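Local coordinates for protein acidocalcisomal pyrophosphatase (Trypanosoma brucei brucei, PDB 5C5V) that probably hydrolyses inorganic pyrophosphate with the help of magnesium ions, and holds the pyrophosphate analogue imidodiphosphate together with magnesium in its active site, at residues A[94-99]-A[111-116]; A[133-138]-A[150-155]; A[154-159]-A[231-236]; A[188-193]-A[298-303]. All blocks are in the same frame, centred on the assembly; numbering follows the deposited sequence.

Overall arrangement
Contacts 1, 2 and 3 lie close together, with centres about 15 to 17 Å apart, whereas contact 4 sits at the surface about 21 Å or more from the centres of the others. Contact 1 is a regular antiparallel hairpin ladder, partly buried, and contact 2 a single bridge with two tyrosines. Both reach the second subunit. Contact 3, the most buried, relies on hydrophobic packing and one backbone bond; it shares Phe154 and Ile155 of strand 152-156 with contact 2 and meets contact 1 where Tyr113 OH bonds Gly236 O. Contact 4 has a lysine reaching a carbonyl, and touches contact 3 through Tyr189 and Ile158.

Contact 1. Residues A[94-99]-A[111-116]; sequences QQLVVH and VLYFFR
The carbonyl of His99 accepts the amide of Leu112, with N to O 2.7 Å, and His99 N returns a bond to Leu112 O. Like pairs join Val97 with Phe114 and Gln95 with Arg116, giving an antiparallel ladder, the two segments running at 152° to each other. Between them, Leu96 faces Phe115 and Val98 faces Tyr113 as non-hydrogen-bonded pairs. On the face carrying these residues, Leu96 CD1 meets the edge of the Phe115 ring at CE1, 3.6 Å away, and also reaches the edge of the Tyr113 ring. Gln94 CB lies over a face of Phe115, 4.2 Å from the ring centroid, in a CH-pi contact. The other face carries His99, whose ring turns an edge toward the face of the Phe114 ring in an offset edge-to-face pair with planes at 63°. Val97 CG2 sits over the centre of the Arg116 guanidinium, 4.0 Å from CZ. Arg116 CG is anti to the backbone N (chi1 -179°), and the chain stays extended to CD before bending at chi3. Gln94 and Gln95 pair in a parallel ladder with a strand of the second subunit, carrying the sheet across the interface. The hairpin thus has a largely apolar side, where Gly236 O takes up the Tyr113 hydroxyl, and a side where salt bridges from Arg116 NH2 to Glu123 and NH1 to Glu145 of the second subunit would balance the guanidinium charge and fix its rotation.

Contact 2. Residues A[133-138]-A[150-155]; sequences PLYVRD and NRYNFI
The start of strand 152-156, a member of the mixed sheet of the pyrophosphatase fold, is met by the loop that follows helix 128-131. Tyr135 and Tyr152 form a single backbone bridge, flanked by Asn153 N to Leu134 O and Val136 N to Arg151 O, both 2.9 Å. Asn153 adds a side-chain bond: ND2 donates to Pro133 O over 2.9 Å, with the acceptor near its amide plane, so backbone and side chain of one residue hold two successive carbonyls. The tyrosines lie side by side and point the same way, their rings oblique with planes at 45° and CE1 of Tyr135 3.5 Å from CE1 of Tyr152. One water joins their hydroxyls, 3.0 Å from Tyr135 OH and 2.6 Å from Tyr152 OH. Leu134 CD1 packs at the edge of the Tyr152 ring. Next to the bridge, Val136 CG1, anti to the backbone N (chi1 -178°), rests 3.5 Å from Arg151 CD. Helix 316-336 packs on Leu134 and both tyrosines. The loop is therefore held by bonds to its Pro133 and Leu134 carbonyls and from its Val136 N-H, while the shared water links two phenol oxygens whose rings approach most closely carbon to carbon.

Contact 3. Residues A[154-159]-A[231-236]; sequences FICEIP and TQFKVG
Residues 154-159, the end of a sheet strand and the corner after it, and the loop 231-236 come nearest at Cys156 and Gly236, whose CA atoms are 5.1 Å apart. One backbone bond joins them: Gly236 N donates to Cys156 O over a short 2.6 Å, the donor almost in line with the C=O bond, though the bond is bent at the hydrogen (145°). Gly236 adopts phi 86°, a conformation in which a CB would press on the preceding carbonyl. Beyond Cys156 the chain turns a corner at Glu157, and Pro159 comes back against the loop near Phe233. There Pro159 CD lies 3.6 Å from Val235 CG2, and the Pro159 ring also sits against the carbonyl of Phe233. Val235 CG2 is anti to its own carbonyl carbon, which turns this methyl toward the proline, while CG1 approaches Glu157 O. At the strand's earlier residues, the rings of Phe154 and Phe233 meet at their edges, CE2 of Phe154 being 3.9 Å from CD2 of Phe233. Cys156 SG is anti to the backbone N (chi1 180°) and rests 3.8 Å from Phe233 CB; the thiol takes part in this packing beside Lys234 O. The backbone of Phe233 is tied to Asn197, and Gly236 O receives the hydroxyl of Tyr113. Glu157, pointing away from the loop, has OE2 bonded to Ile168 N, and its side chain lies about 5 Å from a bound magnesium ion and from the imidodiphosphate. Glu157 and Ile158 both face Tyr198, forming a classic beta bulge where the chain turns its corner, beside the metal- and substrate-binding site.

Contact 4. Residues A[188-193]-A[298-303]; sequences FYKHGD and ICQGGE
Lys190 is anti at every side-chain torsion, from chi1 -172° to chi4 -170°, a fully extended chain that carries NZ across to the carbonyl of Cys299. The hydrogen bond from Lys190 NZ to Cys299 O is 2.9 Å. Cys299 SG occupies the crowded position between its backbone N and carbonyl carbon (chi1 70°), which turns the sulfur toward the base of the lysine: it lies 3.6 Å from Lys190 CB and 3.5 Å from His191 N. The lysine chain thus spans the cysteine, with carbon near sulfur at its start and nitrogen on oxygen at its end. Gln300 crosses it obliquely, bent at chi2, and its amide comes beside the aliphatic part, with OE1 3.6 Å from Lys190 CD and the amide carbon CD 3.6 Å from Lys190 CB. Next to this patch, the rings of Tyr189 and His191 each pack edge-to-face with Trp292, and His191 O accepts a bond from Arg163 of the third subunit. Within 298-303, Gly301 N bonds back to Ile298 O, closing the turn of a short 3-10 segment that presents the Cys299 carbonyl. This is a surface contact between two loops of the pyrophosphatase domain, at the periphery of the active site: the 3-10 turn directly follows Tyr296 and Lys297 of the ligand pocket, and the Gln300 side chain lies about 9 Å from the bound imidodiphosphate.

Contact 1. Residues A[94-99]-A[111-116]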
# COMPACT_ATOMS: atom_id res chain seq x y z
N GLN A 94 29.60 10.24 -2.46
CA GLN A 94 29.42 11.41 -3.31
C GLN A 94 27.96 11.85 -3.28
O GLN A 94 27.06 11.06 -3.58
CB GLN A 94 29.85 11.12 -4.75
CG GLN A 94 31.24 10.50 -4.89
CD GLN A 94 32.34 11.46 -4.53
OE1 GLN A 94 32.27 12.65 -4.85
NE2 GLN A 94 33.35 10.96 -3.84
N GLN A 95 27.73 13.10 -2.93
CA GLN A 95 26.37 13.64 -2.93
C GLN A 95 26.05 14.23 -4.29
O GLN A 95 26.75 15.11 -4.77
CB GLN A 95 26.23 14.72 -1.85
CG GLN A 95 24.93 15.50 -1.90
CD GLN A 95 23.72 14.63 -1.65
OE1 GLN A 95 23.62 13.98 -0.61
NE2 GLN A 95 22.80 14.60 -2.61
N LEU A 96 25.00 13.72 -4.92
CA LEU A 96 24.57 14.29 -6.19
C LEU A 96 23.93 15.63 -5.92
O LEU A 96 23.05 15.75 -5.07
CB LEU A 96 23.60 13.37 -6.92
CG LEU A 96 23.35 13.75 -8.39
CD1 LEU A 96 24.66 13.73 -9.18
CD2 LEU A 96 22.32 12.82 -9.03
N VAL A 97 24.40 16.66 -6.61
CA VAL A 97 23.90 18.01 -6.41
C VAL A 97 23.42 18.55 -7.75
O VAL A 97 24.08 18.36 -8.77
CB VAL A 97 24.96 18.95 -5.82
CG1 VAL A 97 24.39 20.35 -5.65
CG2 VAL A 97 25.45 18.41 -4.48
N VAL A 98 22.26 19.19 -7.75
CA VAL A 98 21.67 19.70 -8.98
C VAL A 98 21.55 21.23 -8.94
O VAL A 98 21.09 21.80 -7.95
CB VAL A 98 20.29 19.09 -9.24
CG1 VAL A 98 19.74 19.60 -10.53
CG2 VAL A 98 20.39 17.58 -9.32
N HIS A 99 22.04 21.89 -9.97
CA HIS A 99 21.87 23.34 -10.06
C HIS A 99 21.20 23.74 -11.37
O HIS A 99 21.54 23.22 -12.43
CB HIS A 99 23.22 24.04 -9.92
CG HIS A 99 23.65 24.20 -8.50
ND1 HIS A 99 24.97 24.14 -8.11
CD2 HIS A 99 22.93 24.44 -7.37
CE1 HIS A 99 25.05 24.31 -6.80
NE2 HIS A 99 23.83 24.50 -6.33
N VAL A 111 19.94 22.13 -16.56
CA VAL A 111 20.06 21.49 -15.26
C VAL A 111 21.42 20.81 -15.17
O VAL A 111 21.70 19.85 -15.88
CB VAL A 111 18.96 20.45 -15.01
CG1 VAL A 111 19.11 19.90 -13.61
CG2 VAL A 111 17.57 21.08 -15.21
N LEU A 112 22.27 21.33 -14.28
CA LEU A 112 23.63 20.85 -14.13
C LEU A 112 23.77 19.92 -12.94
O LEU A 112 23.07 20.09 -11.94
CB LEU A 112 24.61 22.02 -13.99
CG LEU A 112 24.88 22.85 -15.24
CD1 LEU A 112 23.59 23.50 -15.72
CD2 LEU A 112 25.97 23.90 -15.00
N TYR A 113 24.68 18.95 -13.06
CA TYR A 113 24.94 17.98 -12.01
C TYR A 113 26.35 18.09 -11.47
O TYR A 113 27.31 18.34 -12.20
CB TYR A 113 24.70 16.56 -12.53
CG TYR A 113 23.24 16.27 -12.83
CD1 TYR A 113 22.48 15.47 -11.98
CD2 TYR A 113 22.63 16.79 -13.96
CE1 TYR A 113 21.13 15.20 -12.26
CE2 TYR A 113 21.32 16.54 -14.25
CZ TYR A 113 20.57 15.75 -13.40
OH TYR A 113 19.26 15.51 -13.72
N PHE A 114 26.48 17.91 -10.16
CA PHE A 114 27.76 17.92 -9.50
C PHE A 114 27.91 16.76 -8.54
O PHE A 114 26.93 16.14 -8.14
CB PHE A 114 27.95 19.23 -8.73
CG PHE A 114 27.89 20.45 -9.60
CD1 PHE A 114 29.06 21.09 -9.99
CD2 PHE A 114 26.66 20.97 -10.01
CE1 PHE A 114 29.01 22.21 -10.79
CE2 PHE A 114 26.61 22.09 -10.80
CZ PHE A 114 27.79 22.72 -11.19
N PHE A 115 29.15 16.48 -8.17
CA PHE A 115 29.45 15.62 -7.04
C PHE A 115 30.02 16.48 -5.94
O PHE A 115 30.88 17.32 -6.19
CB PHE A 115 30.45 14.51 -7.40
CG PHE A 115 29.83 13.34 -8.09
CD1 PHE A 115 28.51 13.37 -8.48
CD2 PHE A 115 30.57 12.20 -8.34
CE1 PHE A 115 27.95 12.28 -9.10
CE2 PHE A 115 30.00 11.11 -8.97
CZ PHE A 115 28.69 11.16 -9.35
N ARG A 116 29.51 16.28 -4.74
CA ARG A 116 30.16 16.82 -3.56
C ARG A 116 30.70 15.64 -2.78
O ARG A 116 29.93 14.83 -2.27
CB ARG A 116 29.18 17.59 -2.69
CG ARG A 116 29.78 18.21 -1.43
CD ARG A 116 28.63 18.87 -0.71
NE ARG A 116 28.12 19.97 -1.51
CZ ARG A 116 26.90 20.47 -1.36
NH1 ARG A 116 26.07 19.91 -0.48
NH2 ARG A 116 26.48 21.47 -2.14

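Contact 2. Residues A[133-138]-A[150-155]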
# COMPACT_ATOMS: atom_id res chain seq x y z
N PRO A 133 25.76 6.04 -11.65
CA PRO A 133 25.81 4.60 -11.89
C PRO A 133 24.47 4.09 -12.42
O PRO A 133 23.43 4.49 -11.92
CB PRO A 133 26.11 4.00 -10.51
CG PRO A 133 26.58 5.13 -9.67
CD PRO A 133 25.93 6.37 -10.22
N LEU A 134 24.51 3.25 -13.45
CA LEU A 134 23.33 2.61 -13.97
C LEU A 134 22.77 1.64 -12.92
O LEU A 134 21.59 1.66 -12.61
CB LEU A 134 23.65 1.87 -15.27
CG LEU A 134 22.58 0.95 -15.86
CD1 LEU A 134 21.28 1.71 -16.10
CD2 LEU A 134 23.10 0.33 -17.15
N TYR A 135 23.66 0.80 -12.39
CA TYR A 135 23.32 -0.19 -11.37
C TYR A 135 23.50 0.38 -9.97
O TYR A 135 24.56 0.95 -9.66
CB TYR A 135 24.18 -1.43 -11.51
CG TYR A 135 23.98 -2.14 -12.82
CD1 TYR A 135 22.97 -3.08 -12.97
CD2 TYR A 135 24.80 -1.87 -13.91
CE1 TYR A 135 22.77 -3.73 -14.17
CE2 TYR A 135 24.61 -2.51 -15.12
CZ TYR A 135 23.59 -3.44 -15.24
OH TYR A 135 23.38 -4.08 -16.43
N VAL A 136 22.49 0.22 -9.12
CA VAL A 136 22.61 0.62 -7.72
C VAL A 136 23.18 -0.55 -6.93
O VAL A 136 22.51 -1.55 -6.69
CB VAL A 136 21.24 1.03 -7.12
CG1 VAL A 136 21.41 1.48 -5.67
CG2 VAL A 136 20.60 2.13 -7.98
N ARG A 137 24.45 -0.44 -6.56
CA ARG A 137 25.16 -1.54 -5.92
C ARG A 137 25.46 -1.21 -4.46
O ARG A 137 26.22 -0.28 -4.18
CB ARG A 137 26.47 -1.84 -6.66
CG ARG A 137 26.32 -2.24 -8.13
CD ARG A 137 27.61 -1.96 -8.93
NE ARG A 137 28.75 -2.76 -8.49
CZ ARG A 137 29.88 -2.28 -7.96
NH1 ARG A 137 30.04 -0.97 -7.76
NH2 ARG A 137 30.84 -3.13 -7.61
N ASP A 138 24.93 -1.99 -3.54
CA ASP A 138 25.33 -1.83 -2.14
C ASP A 138 26.76 -2.29 -1.95
O ASP A 138 27.15 -3.34 -2.47
CB ASP A 138 24.42 -2.64 -1.22
CG ASP A 138 23.09 -1.98 -0.98
OD1 ASP A 138 23.05 -0.73 -0.89
OD2 ASP A 138 22.08 -2.73 -0.89
N ASN A 150 17.81 -5.93 -9.08
CA ASN A 150 16.97 -5.17 -10.00
C ASN A 150 16.79 -3.79 -9.41
O ASN A 150 15.72 -3.44 -8.93
CB ASN A 150 15.61 -5.84 -10.22
CG ASN A 150 14.80 -5.18 -11.37
OD1 ASN A 150 15.12 -4.09 -11.85
ND2 ASN A 150 13.73 -5.84 -11.77
N ARG A 151 17.86 -3.01 -9.43
CA ARG A 151 17.83 -1.69 -8.84
C ARG A 151 18.66 -0.79 -9.74
O ARG A 151 19.90 -0.87 -9.75
CB ARG A 151 18.35 -1.70 -7.40
CG ARG A 151 18.09 -0.40 -6.64
CD ARG A 151 18.52 -0.47 -5.15
NE ARG A 151 17.48 -1.08 -4.33
CZ ARG A 151 16.51 -0.43 -3.67
NH1 ARG A 151 16.43 0.90 -3.68
NH2 ARG A 151 15.63 -1.13 -2.96
N TYR A 152 17.96 0.03 -10.52
CA TYR A 152 18.56 0.88 -11.53
C TYR A 152 18.35 2.35 -11.22
O TYR A 152 17.32 2.74 -10.72
CB TYR A 152 17.97 0.57 -12.90
CG TYR A 152 18.27 -0.82 -13.42
CD1 TYR A 152 19.38 -1.03 -14.24
CD2 TYR A 152 17.48 -1.91 -13.08
CE1 TYR A 152 19.67 -2.29 -14.73
CE2 TYR A 152 17.76 -3.17 -13.56
CZ TYR A 152 18.87 -3.36 -14.39
OH TYR A 152 19.18 -4.61 -14.88
N ASN A 153 19.32 3.19 -11.57
CA ASN A 153 19.08 4.62 -11.45
C ASN A 153 18.34 5.14 -12.67
O ASN A 153 18.71 4.86 -13.81
CB ASN A 153 20.39 5.37 -11.25
CG ASN A 153 20.76 5.48 -9.79
OD1 ASN A 153 19.89 5.64 -8.94
ND2 ASN A 153 22.04 5.36 -9.49
N PHE A 154 17.29 5.90 -12.40
CA PHE A 154 16.44 6.49 -13.42
C PHE A 154 16.58 7.99 -13.33
O PHE A 154 16.40 8.58 -12.27
CB PHE A 154 14.98 6.04 -13.22
CG PHE A 154 13.94 6.85 -13.99
CD1 PHE A 154 13.70 6.62 -15.33
CD2 PHE A 154 13.18 7.82 -13.35
CE1 PHE A 154 12.72 7.35 -16.04
CE2 PHE A 154 12.19 8.55 -14.04
CZ PHE A 154 11.97 8.32 -15.39
N ILE A 155 16.94 8.61 -14.45
CA ILE A 155 16.99 10.06 -14.49
C ILE A 155 15.70 10.59 -15.09
O ILE A 155 15.41 10.34 -16.26
CB ILE A 155 18.17 10.56 -15.33
CG1 ILE A 155 19.48 9.99 -14.77
CG2 ILE A 155 18.18 12.09 -15.36
CD1 ILE A 155 20.63 10.08 -15.74
O HOH W 1 20.58 -5.00 -17.00

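Contact 3. Residues A[154-159]-A[231-236]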
# COMPACT_ATOMS: atom_id res chain seq x y z
N PHE A 154 17.29 5.90 -12.40
CA PHE A 154 16.44 6.49 -13.42
C PHE A 154 16.58 7.99 -13.33
O PHE A 154 16.40 8.58 -12.27
CB PHE A 154 14.98 6.04 -13.22
CG PHE A 154 13.94 6.85 -13.99
CD1 PHE A 154 13.70 6.62 -15.33
CD2 PHE A 154 13.18 7.82 -13.35
CE1 PHE A 154 12.72 7.35 -16.04
CE2 PHE A 154 12.19 8.55 -14.04
CZ PHE A 154 11.97 8.32 -15.39
N ILE A 155 16.94 8.61 -14.45
CA ILE A 155 16.99 10.06 -14.49
C ILE A 155 15.70 10.59 -15.09
O ILE A 155 15.41 10.34 -16.26
CB ILE A 155 18.17 10.56 -15.33
CG1 ILE A 155 19.48 9.99 -14.77
CG2 ILE A 155 18.18 12.09 -15.36
CD1 ILE A 155 20.63 10.08 -15.74
N CYS A 156 14.91 11.29 -14.28
CA CYS A 156 13.68 11.87 -14.78
C CYS A 156 13.94 13.16 -15.56
O CYS A 156 14.44 14.14 -15.01
CB CYS A 156 12.70 12.15 -13.64
SG CYS A 156 11.13 12.88 -14.20
N GLU A 157 13.60 13.13 -16.84
CA GLU A 157 13.66 14.30 -17.71
C GLU A 157 12.30 15.00 -17.76
O GLU A 157 12.21 16.23 -17.76
CB GLU A 157 14.11 13.88 -19.11
CG GLU A 157 15.50 13.25 -19.13
CD GLU A 157 15.85 12.53 -20.43
OE1 GLU A 157 14.95 11.89 -21.05
OE2 GLU A 157 17.04 12.58 -20.82
N ILE A 158 11.23 14.20 -17.83
CA ILE A 158 9.88 14.74 -17.97
C ILE A 158 8.91 14.21 -16.92
O ILE A 158 8.43 13.07 -17.01
CB ILE A 158 9.34 14.44 -19.36
CG1 ILE A 158 10.28 15.04 -20.41
CG2 ILE A 158 7.91 14.99 -19.52
CD1 ILE A 158 9.86 14.75 -21.82
N PRO A 159 8.60 15.04 -15.94
CA PRO A 159 7.76 14.57 -14.85
C PRO A 159 6.35 14.22 -15.30
O PRO A 159 5.84 14.72 -16.29
CB PRO A 159 7.75 15.75 -13.88
CG PRO A 159 8.99 16.52 -14.21
CD PRO A 159 9.06 16.41 -15.70
N THR A 231 3.86 8.65 -7.88
CA THR A 231 4.49 9.90 -7.44
C THR A 231 5.11 10.66 -8.61
O THR A 231 5.83 10.07 -9.42
CB THR A 231 5.61 9.64 -6.41
OG1 THR A 231 5.14 8.77 -5.38
CG2 THR A 231 6.08 10.95 -5.79
N GLN A 232 4.81 11.95 -8.71
CA GLN A 232 5.43 12.82 -9.70
C GLN A 232 6.84 13.20 -9.26
O GLN A 232 7.03 13.64 -8.13
CB GLN A 232 4.60 14.09 -9.89
CG GLN A 232 5.15 15.03 -10.93
CD GLN A 232 4.59 16.43 -10.79
OE1 GLN A 232 4.72 17.06 -9.74
NE2 GLN A 232 3.96 16.92 -11.85
N PHE A 233 7.81 13.07 -10.16
CA PHE A 233 9.19 13.44 -9.85
C PHE A 233 9.48 14.87 -10.31
O PHE A 233 8.71 15.45 -11.08
CB PHE A 233 10.17 12.49 -10.52
CG PHE A 233 10.10 11.07 -10.01
CD1 PHE A 233 9.68 10.80 -8.72
CD2 PHE A 233 10.48 10.02 -10.81
CE1 PHE A 233 9.62 9.49 -8.24
CE2 PHE A 233 10.43 8.72 -10.34
CZ PHE A 233 9.99 8.46 -9.06
N LYS A 234 10.57 15.44 -9.80
CA LYS A 234 11.09 16.71 -10.28
C LYS A 234 11.92 16.51 -11.55
O LYS A 234 12.46 15.43 -11.79
CB LYS A 234 11.94 17.39 -9.21
CG LYS A 234 11.18 18.28 -8.25
CD LYS A 234 9.98 17.58 -7.65
CE LYS A 234 9.18 18.54 -6.73
NZ LYS A 234 7.86 17.97 -6.27
N VAL A 235 12.03 17.55 -12.37
CA VAL A 235 12.93 17.50 -13.52
C VAL A 235 14.36 17.27 -13.07
O VAL A 235 14.86 17.99 -12.20
CB VAL A 235 12.87 18.77 -14.37
CG1 VAL A 235 13.98 18.75 -15.43
CG2 VAL A 235 11.50 18.91 -15.02
N GLY A 236 15.00 16.24 -13.63
CA GLY A 236 16.37 15.94 -13.28
C GLY A 236 16.53 15.06 -12.05
O GLY A 236 17.64 14.63 -11.73

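Contact 4. Residues A[188-193]-A[298-303]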
# COMPACT_ATOMS: atom_id res chain seq x y z
N PHE A 188 7.38 21.52 -26.70
CA PHE A 188 6.36 20.97 -25.82
C PHE A 188 5.60 19.91 -26.60
O PHE A 188 5.36 20.08 -27.79
CB PHE A 188 5.38 22.03 -25.32
CG PHE A 188 6.01 23.09 -24.45
CD1 PHE A 188 5.91 23.01 -23.07
CD2 PHE A 188 6.70 24.15 -25.02
CE1 PHE A 188 6.49 23.96 -22.27
CE2 PHE A 188 7.27 25.12 -24.22
CZ PHE A 188 7.17 25.02 -22.84
N TYR A 189 5.24 18.81 -25.94
CA TYR A 189 4.40 17.82 -26.59
C TYR A 189 3.10 18.46 -27.06
O TYR A 189 2.41 19.11 -26.28
CB TYR A 189 4.07 16.68 -25.65
CG TYR A 189 5.19 15.74 -25.34
CD1 TYR A 189 6.05 15.31 -26.34
CD2 TYR A 189 5.38 15.27 -24.05
CE1 TYR A 189 7.07 14.44 -26.04
CE2 TYR A 189 6.39 14.41 -23.75
CZ TYR A 189 7.24 13.99 -24.74
OH TYR A 189 8.25 13.11 -24.44
N LYS A 190 2.77 18.25 -28.32
CA LYS A 190 1.51 18.77 -28.84
C LYS A 190 0.37 17.80 -28.54
O LYS A 190 -0.75 18.21 -28.27
CB LYS A 190 1.63 19.02 -30.34
CG LYS A 190 0.46 19.73 -30.94
CD LYS A 190 0.76 20.07 -32.39
CE LYS A 190 -0.48 20.53 -33.13
NZ LYS A 190 -0.18 20.62 -34.59
N HIS A 191 0.69 16.51 -28.54
CA HIS A 191 -0.30 15.45 -28.38
C HIS A 191 -1.04 15.50 -27.05
O HIS A 191 -2.23 15.21 -26.98
CB HIS A 191 0.36 14.09 -28.54
CG HIS A 191 -0.57 12.93 -28.38
ND1 HIS A 191 -1.73 12.80 -29.12
CD2 HIS A 191 -0.51 11.84 -27.58
CE1 HIS A 191 -2.35 11.68 -28.77
NE2 HIS A 191 -1.63 11.07 -27.85
N GLY A 192 -0.31 15.86 -26.00
CA GLY A 192 -0.85 15.93 -24.66
C GLY A 192 0.27 15.82 -23.65
O GLY A 192 1.45 15.85 -24.01
N ASP A 193 -0.09 15.68 -22.38
CA ASP A 193 0.92 15.50 -21.35
C ASP A 193 1.44 14.06 -21.32
O ASP A 193 0.73 13.10 -21.67
CB ASP A 193 0.37 15.88 -19.98
CG ASP A 193 -0.01 17.34 -19.89
OD1 ASP A 193 0.92 18.17 -19.85
OD2 ASP A 193 -1.21 17.67 -19.88
N ILE A 298 2.23 12.25 -34.61
CA ILE A 298 1.40 12.40 -35.80
C ILE A 298 0.83 13.81 -35.90
O ILE A 298 0.83 14.41 -36.97
CB ILE A 298 0.25 11.37 -35.83
CG1 ILE A 298 0.81 9.97 -36.02
CG2 ILE A 298 -0.72 11.70 -36.95
CD1 ILE A 298 -0.24 8.87 -35.98
N CYS A 299 0.37 14.35 -34.77
CA CYS A 299 -0.15 15.71 -34.74
C CYS A 299 0.95 16.75 -35.00
O CYS A 299 0.66 17.93 -35.18
CB CYS A 299 -0.82 16.00 -33.39
SG CYS A 299 0.34 16.11 -31.98
N GLN A 300 2.20 16.29 -35.05
CA GLN A 300 3.35 17.17 -35.28
C GLN A 300 3.90 17.04 -36.69
O GLN A 300 4.87 17.70 -37.03
CB GLN A 300 4.47 16.87 -34.29
CG GLN A 300 4.18 17.18 -32.83
CD GLN A 300 4.53 18.61 -32.45
OE1 GLN A 300 4.24 19.56 -33.19
NE2 GLN A 300 5.16 18.77 -31.29
N GLY A 301 3.27 16.21 -37.50
CA GLY A 301 3.74 15.99 -38.86
C GLY A 301 4.54 14.72 -39.04
O GLY A 301 4.95 14.39 -40.15
N GLY A 302 4.74 13.98 -37.96
CA GLY A 302 5.47 12.73 -38.04
C GLY A 302 4.52 11.61 -38.42
O GLY A 302 3.39 11.84 -38.84
N GLU A 303 4.99 10.37 -38.32
CA GLU A 303 4.19 9.21 -38.66
C GLU A 303 3.96 8.34 -37.42
O GLU A 303 4.68 8.47 -36.42
CB GLU A 303 4.87 8.40 -39.77